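Local coordinates for protein alpha-galactosidase (Lactobacillus brevis, PDB 3MI6) that probably hydrolyses terminal, non-reducing alpha-D-galactose residues from alpha-galactosides, as a member of glycoside hydrolase family 36, at residues D[9-14]-D[20-25]; D[75-80]-D[145-150]. One frame throughout, in Å; residues are numbered along the deposited sequence.

Interaction 1 (D[9-14]-D[20-25]); sequences NLTFHL and SYIFQI
His13 lies with the face of its imidazole on the aliphatic branch of Ile22, whose CG1 sits 3.4 Å from the centroid of the His13 ring and only 10° off its normal. The two residues form a non-hydrogen-bonded antiparallel pair, and the histidine torsion (CG anti to the backbone N, chi1 -175°) brings the ring toward the partner strand, over Ile22, its CE1 edge pointing to Ser20. The hydroxyl of Ser20 is itself hydrogen-bonded to Ile40 N. Replacing His13 with an alanine would probably strip Ile22 CG1 and CD1 of the flat surface they rest on and open a gap beside Tyr46, which touches both side chains. On the other face of the sheet, Phe12 and Phe23 are a hydrogen-bonded pair, joined by Phe12 N to Phe23 O and Phe23 N to Phe12 O, each at 2.8 Å. Phe23 takes the torsion between backbone N and carbonyl carbon (chi1 63°), which lays its ring face on Phe12 CB, 3.9 Å from the centroid of the Phe23 ring; the two rings are nearly parallel but slid apart. Leu134 of strand 132-140 packs on Phe12, Leu14 and Phe23, and Phe138 on Ile25. Beyond Ile25 N, bonded to Leu10 O at 3.0 Å, Leu10 and Thr11 both face Asn6, forming a G1 beta bulge toward strand 4-6; strands 11-15 and 19-25 make the beta hairpin at the middle of a four-stranded antiparallel sheet.

Interaction 2 (D[75-80]-D[145-150]); sequences AEYASL and LALDLN
Tyr77, in an irregular loop, and Leu149, on a strand, keep their CA atoms 8.5 Å apart, and no hydrogen bond links 75-80 to 145-150, so side chains alone bridge the gap. The strand, 146-154, belongs to the large antiparallel sheet of the N-terminal domain, the beta-supersandwich known from family 36, and the loop lays one aromatic residue on that sheet. Leu147 and Leu149, two positions apart along the strand, send their side chains from the same face of the sheet toward this ring and meet it in different ways. Leu149 offers both of its methyls: CD2 stands over a face of the phenol, 4.0 Å from the centroid of the Tyr77 ring and 16° off the normal, shifted toward the rim, while CD1 meets the root of the side chain, 3.7 Å from Tyr77 CB. Leu147 uses one methyl, and approaches obliquely. The tyrosine torsion, with CG anti to the backbone N (chi1 -154°), directs the ring into the buried layer, where Ala164 and Phe166 of strand 159-167 also touch it and the ring of Phe90 meets it nearly parallel. Its polar end does not depend on the leucines, since Tyr77 OH is hydrogen-bonded to the carbonyl oxygen of Leu180. Leu147 CD2 lies against the CD2-CE2 bond of the ring, 3.7 Å from Tyr77 CD2 and 3.9 Å from Tyr77 CE2.

Overall arrangement
Glu76 joins the two contacts: Tyr21 OH of interaction 1 comes within 2.5 Å of Glu76 OE2, a probable hydrogen bond, just beside Tyr77 of interaction 2, although the centres of the two contacts are about 15 Å apart. The same carboxylate oxygen is hydrogen-bonded to Tyr151 OH, and Tyr151, next along the strand after Asn150, stacks on Phe23. Lys162 bonds to Tyr21 OH and forms a long, weak ion pair with Glu76. Both contacts lie away from the predicted catalytic residues Asp479 and Asp549. They sit on the same side of the chain's centre, with about 30 Å from that centre to the centre of interaction 1 and about 26 Å to that of interaction 2.

Interaction 1 (D[9-14]-D[20-25])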
# COMPACT_ATOMS: atom_id res chain seq x y z
N ASN D 9 -44.12 -6.11 17.08
CA ASN D 9 -43.06 -6.88 16.40
C ASN D 9 -41.80 -7.05 17.23
O ASN D 9 -40.85 -7.71 16.81
CB ASN D 9 -42.68 -6.24 15.07
CG ASN D 9 -43.78 -6.32 14.07
OD1 ASN D 9 -43.88 -7.29 13.33
ND2 ASN D 9 -44.62 -5.30 14.03
N LEU D 10 -41.80 -6.44 18.41
CA LEU D 10 -40.65 -6.53 19.30
C LEU D 10 -39.39 -6.04 18.57
O LEU D 10 -38.32 -6.66 18.62
CB LEU D 10 -40.50 -7.96 19.85
CG LEU D 10 -41.67 -8.51 20.69
CD1 LEU D 10 -41.37 -9.91 21.20
CD2 LEU D 10 -41.98 -7.59 21.84
N THR D 11 -39.57 -4.92 17.89
CA THR D 11 -38.49 -4.20 17.26
C THR D 11 -38.03 -3.05 18.15
O THR D 11 -38.77 -2.10 18.39
CB THR D 11 -38.93 -3.62 15.93
OG1 THR D 11 -39.44 -4.67 15.11
CG2 THR D 11 -37.77 -2.96 15.25
N PHE D 12 -36.80 -3.16 18.64
CA PHE D 12 -36.20 -2.14 19.47
C PHE D 12 -35.24 -1.35 18.63
O PHE D 12 -34.38 -1.90 17.94
CB PHE D 12 -35.48 -2.80 20.64
CG PHE D 12 -36.37 -3.69 21.43
CD1 PHE D 12 -37.03 -3.21 22.55
CD2 PHE D 12 -36.60 -5.00 21.03
CE1 PHE D 12 -37.87 -4.03 23.27
CE2 PHE D 12 -37.44 -5.82 21.74
CZ PHE D 12 -38.07 -5.33 22.87
N HIS D 13 -35.39 -0.04 18.71
CA HIS D 13 -34.70 0.88 17.85
C HIS D 13 -34.27 2.06 18.71
O HIS D 13 -35.08 2.83 19.19
CB HIS D 13 -35.67 1.32 16.76
CG HIS D 13 -35.07 2.19 15.71
ND1 HIS D 13 -34.15 3.18 15.98
CD2 HIS D 13 -35.30 2.26 14.37
CE1 HIS D 13 -33.82 3.81 14.87
NE2 HIS D 13 -34.51 3.27 13.87
N LEU D 14 -32.96 2.17 18.92
CA LEU D 14 -32.36 3.27 19.64
C LEU D 14 -31.92 4.44 18.71
O LEU D 14 -31.24 4.23 17.70
CB LEU D 14 -31.16 2.73 20.43
CG LEU D 14 -31.44 1.89 21.70
CD1 LEU D 14 -32.12 0.57 21.39
CD2 LEU D 14 -30.15 1.65 22.49
N SER D 20 -28.52 5.29 14.68
CA SER D 20 -29.60 4.35 14.92
C SER D 20 -29.05 2.96 15.16
O SER D 20 -28.45 2.36 14.27
CB SER D 20 -30.57 4.28 13.73
OG SER D 20 -31.30 5.48 13.58
N TYR D 21 -29.25 2.45 16.37
CA TYR D 21 -28.95 1.07 16.69
C TYR D 21 -30.31 0.37 16.72
O TYR D 21 -31.20 0.77 17.46
CB TYR D 21 -28.29 1.03 18.07
CG TYR D 21 -27.64 -0.27 18.50
CD1 TYR D 21 -28.41 -1.37 18.87
CD2 TYR D 21 -26.26 -0.39 18.59
CE1 TYR D 21 -27.83 -2.54 19.28
CE2 TYR D 21 -25.66 -1.55 19.01
CZ TYR D 21 -26.45 -2.63 19.36
OH TYR D 21 -25.86 -3.80 19.77
N ILE D 22 -30.49 -0.65 15.89
CA ILE D 22 -31.77 -1.33 15.79
C ILE D 22 -31.61 -2.84 15.92
O ILE D 22 -30.78 -3.44 15.22
CB ILE D 22 -32.43 -1.07 14.42
CG1 ILE D 22 -32.47 0.42 14.10
CG2 ILE D 22 -33.83 -1.66 14.37
CD1 ILE D 22 -32.82 0.71 12.62
N PHE D 23 -32.41 -3.46 16.79
CA PHE D 23 -32.49 -4.92 16.81
C PHE D 23 -33.92 -5.44 16.98
O PHE D 23 -34.83 -4.67 17.28
CB PHE D 23 -31.56 -5.54 17.87
CG PHE D 23 -31.88 -5.15 19.29
CD1 PHE D 23 -31.48 -3.92 19.80
CD2 PHE D 23 -32.55 -6.03 20.13
CE1 PHE D 23 -31.74 -3.58 21.10
CE2 PHE D 23 -32.82 -5.69 21.45
CZ PHE D 23 -32.42 -4.46 21.94
N GLN D 24 -34.10 -6.75 16.80
CA GLN D 24 -35.42 -7.36 16.79
C GLN D 24 -35.43 -8.74 17.44
O GLN D 24 -34.52 -9.55 17.23
CB GLN D 24 -35.91 -7.48 15.35
CG GLN D 24 -37.35 -7.95 15.21
CD GLN D 24 -37.82 -8.00 13.76
OE1 GLN D 24 -37.04 -8.32 12.84
NE2 GLN D 24 -39.10 -7.70 13.54
N ILE D 25 -36.46 -9.01 18.24
CA ILE D 25 -36.66 -10.35 18.77
C ILE D 25 -37.14 -11.25 17.64
O ILE D 25 -38.00 -10.86 16.84
CB ILE D 25 -37.67 -10.38 19.92
CG1 ILE D 25 -37.17 -9.52 21.08
CG2 ILE D 25 -37.85 -11.80 20.41
CD1 ILE D 25 -35.80 -9.94 21.59

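Interaction 2 (D[75-80]-D[145-150])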
# COMPACT_ATOMS: atom_id res chain seq x y z
N ALA D 75 -26.28 -11.39 15.32
CA ALA D 75 -26.83 -11.56 16.65
C ALA D 75 -26.46 -10.41 17.55
O ALA D 75 -25.55 -9.63 17.27
CB ALA D 75 -26.34 -12.84 17.25
N GLU D 76 -27.18 -10.33 18.66
CA GLU D 76 -26.99 -9.25 19.61
C GLU D 76 -26.22 -9.73 20.83
O GLU D 76 -25.54 -8.97 21.50
CB GLU D 76 -28.36 -8.71 20.01
CG GLU D 76 -28.30 -7.45 20.82
CD GLU D 76 -27.90 -6.23 20.00
OE1 GLU D 76 -27.70 -6.37 18.77
OE2 GLU D 76 -27.81 -5.13 20.60
N TYR D 77 -26.32 -11.03 21.12
CA TYR D 77 -25.65 -11.62 22.26
C TYR D 77 -25.73 -13.11 22.07
O TYR D 77 -26.61 -13.75 22.60
CB TYR D 77 -26.33 -11.21 23.58
CG TYR D 77 -25.40 -11.23 24.77
CD1 TYR D 77 -24.51 -10.20 24.99
CD2 TYR D 77 -25.41 -12.28 25.65
CE1 TYR D 77 -23.65 -10.22 26.06
CE2 TYR D 77 -24.56 -12.31 26.72
CZ TYR D 77 -23.68 -11.28 26.92
OH TYR D 77 -22.82 -11.31 28.00
N ALA D 78 -24.80 -13.67 21.30
CA ALA D 78 -24.92 -15.06 20.88
C ALA D 78 -24.19 -16.10 21.74
O ALA D 78 -23.19 -15.81 22.41
CB ALA D 78 -24.49 -15.20 19.42
N SER D 79 -24.69 -17.33 21.69
CA SER D 79 -24.04 -18.45 22.35
C SER D 79 -23.46 -19.40 21.31
O SER D 79 -23.78 -19.31 20.13
CB SER D 79 -25.06 -19.22 23.18
OG SER D 79 -26.04 -19.76 22.30
N LEU D 80 -22.64 -20.33 21.76
CA LEU D 80 -22.07 -21.34 20.89
C LEU D 80 -22.75 -22.68 21.13
O LEU D 80 -22.90 -23.11 22.27
CB LEU D 80 -20.58 -21.49 21.19
CG LEU D 80 -19.97 -22.76 20.59
CD1 LEU D 80 -19.71 -22.57 19.10
CD2 LEU D 80 -18.68 -23.12 21.30
N LEU D 145 -31.81 -19.98 33.97
CA LEU D 145 -31.02 -18.76 34.09
C LEU D 145 -31.74 -17.61 33.41
O LEU D 145 -32.36 -17.79 32.37
CB LEU D 145 -29.65 -18.96 33.44
CG LEU D 145 -28.82 -17.73 33.09
CD1 LEU D 145 -27.62 -17.61 34.01
CD2 LEU D 145 -28.34 -17.80 31.67
N ALA D 146 -31.65 -16.43 34.00
CA ALA D 146 -32.19 -15.23 33.39
C ALA D 146 -31.08 -14.26 33.00
O ALA D 146 -30.08 -14.13 33.71
CB ALA D 146 -33.17 -14.56 34.31
N LEU D 147 -31.26 -13.57 31.89
CA LEU D 147 -30.27 -12.63 31.38
C LEU D 147 -30.89 -11.28 31.09
O LEU D 147 -31.83 -11.17 30.31
CB LEU D 147 -29.68 -13.18 30.09
CG LEU D 147 -28.65 -12.26 29.46
CD1 LEU D 147 -27.52 -11.97 30.44
CD2 LEU D 147 -28.11 -12.88 28.18
N ASP D 148 -30.37 -10.24 31.73
CA ASP D 148 -30.77 -8.89 31.36
C ASP D 148 -29.75 -8.24 30.43
O ASP D 148 -28.56 -8.15 30.76
CB ASP D 148 -31.00 -8.04 32.61
CG ASP D 148 -32.23 -8.47 33.39
OD1 ASP D 148 -32.99 -9.30 32.83
OD2 ASP D 148 -32.44 -7.99 34.55
N LEU D 149 -30.21 -7.82 29.25
CA LEU D 149 -29.40 -7.04 28.32
C LEU D 149 -29.73 -5.55 28.45
O LEU D 149 -30.85 -5.12 28.19
CB LEU D 149 -29.61 -7.51 26.87
CG LEU D 149 -29.04 -8.88 26.53
CD1 LEU D 149 -28.99 -9.12 25.02
CD2 LEU D 149 -27.66 -9.02 27.11
N ASN D 150 -28.75 -4.77 28.86
CA ASN D 150 -28.97 -3.36 29.08
C ASN D 150 -28.44 -2.51 27.94
O ASN D 150 -27.46 -2.86 27.27
CB ASN D 150 -28.33 -2.95 30.40
CG ASN D 150 -28.69 -3.90 31.52
OD1 ASN D 150 -29.86 -4.11 31.80
ND2 ASN D 150 -27.68 -4.48 32.14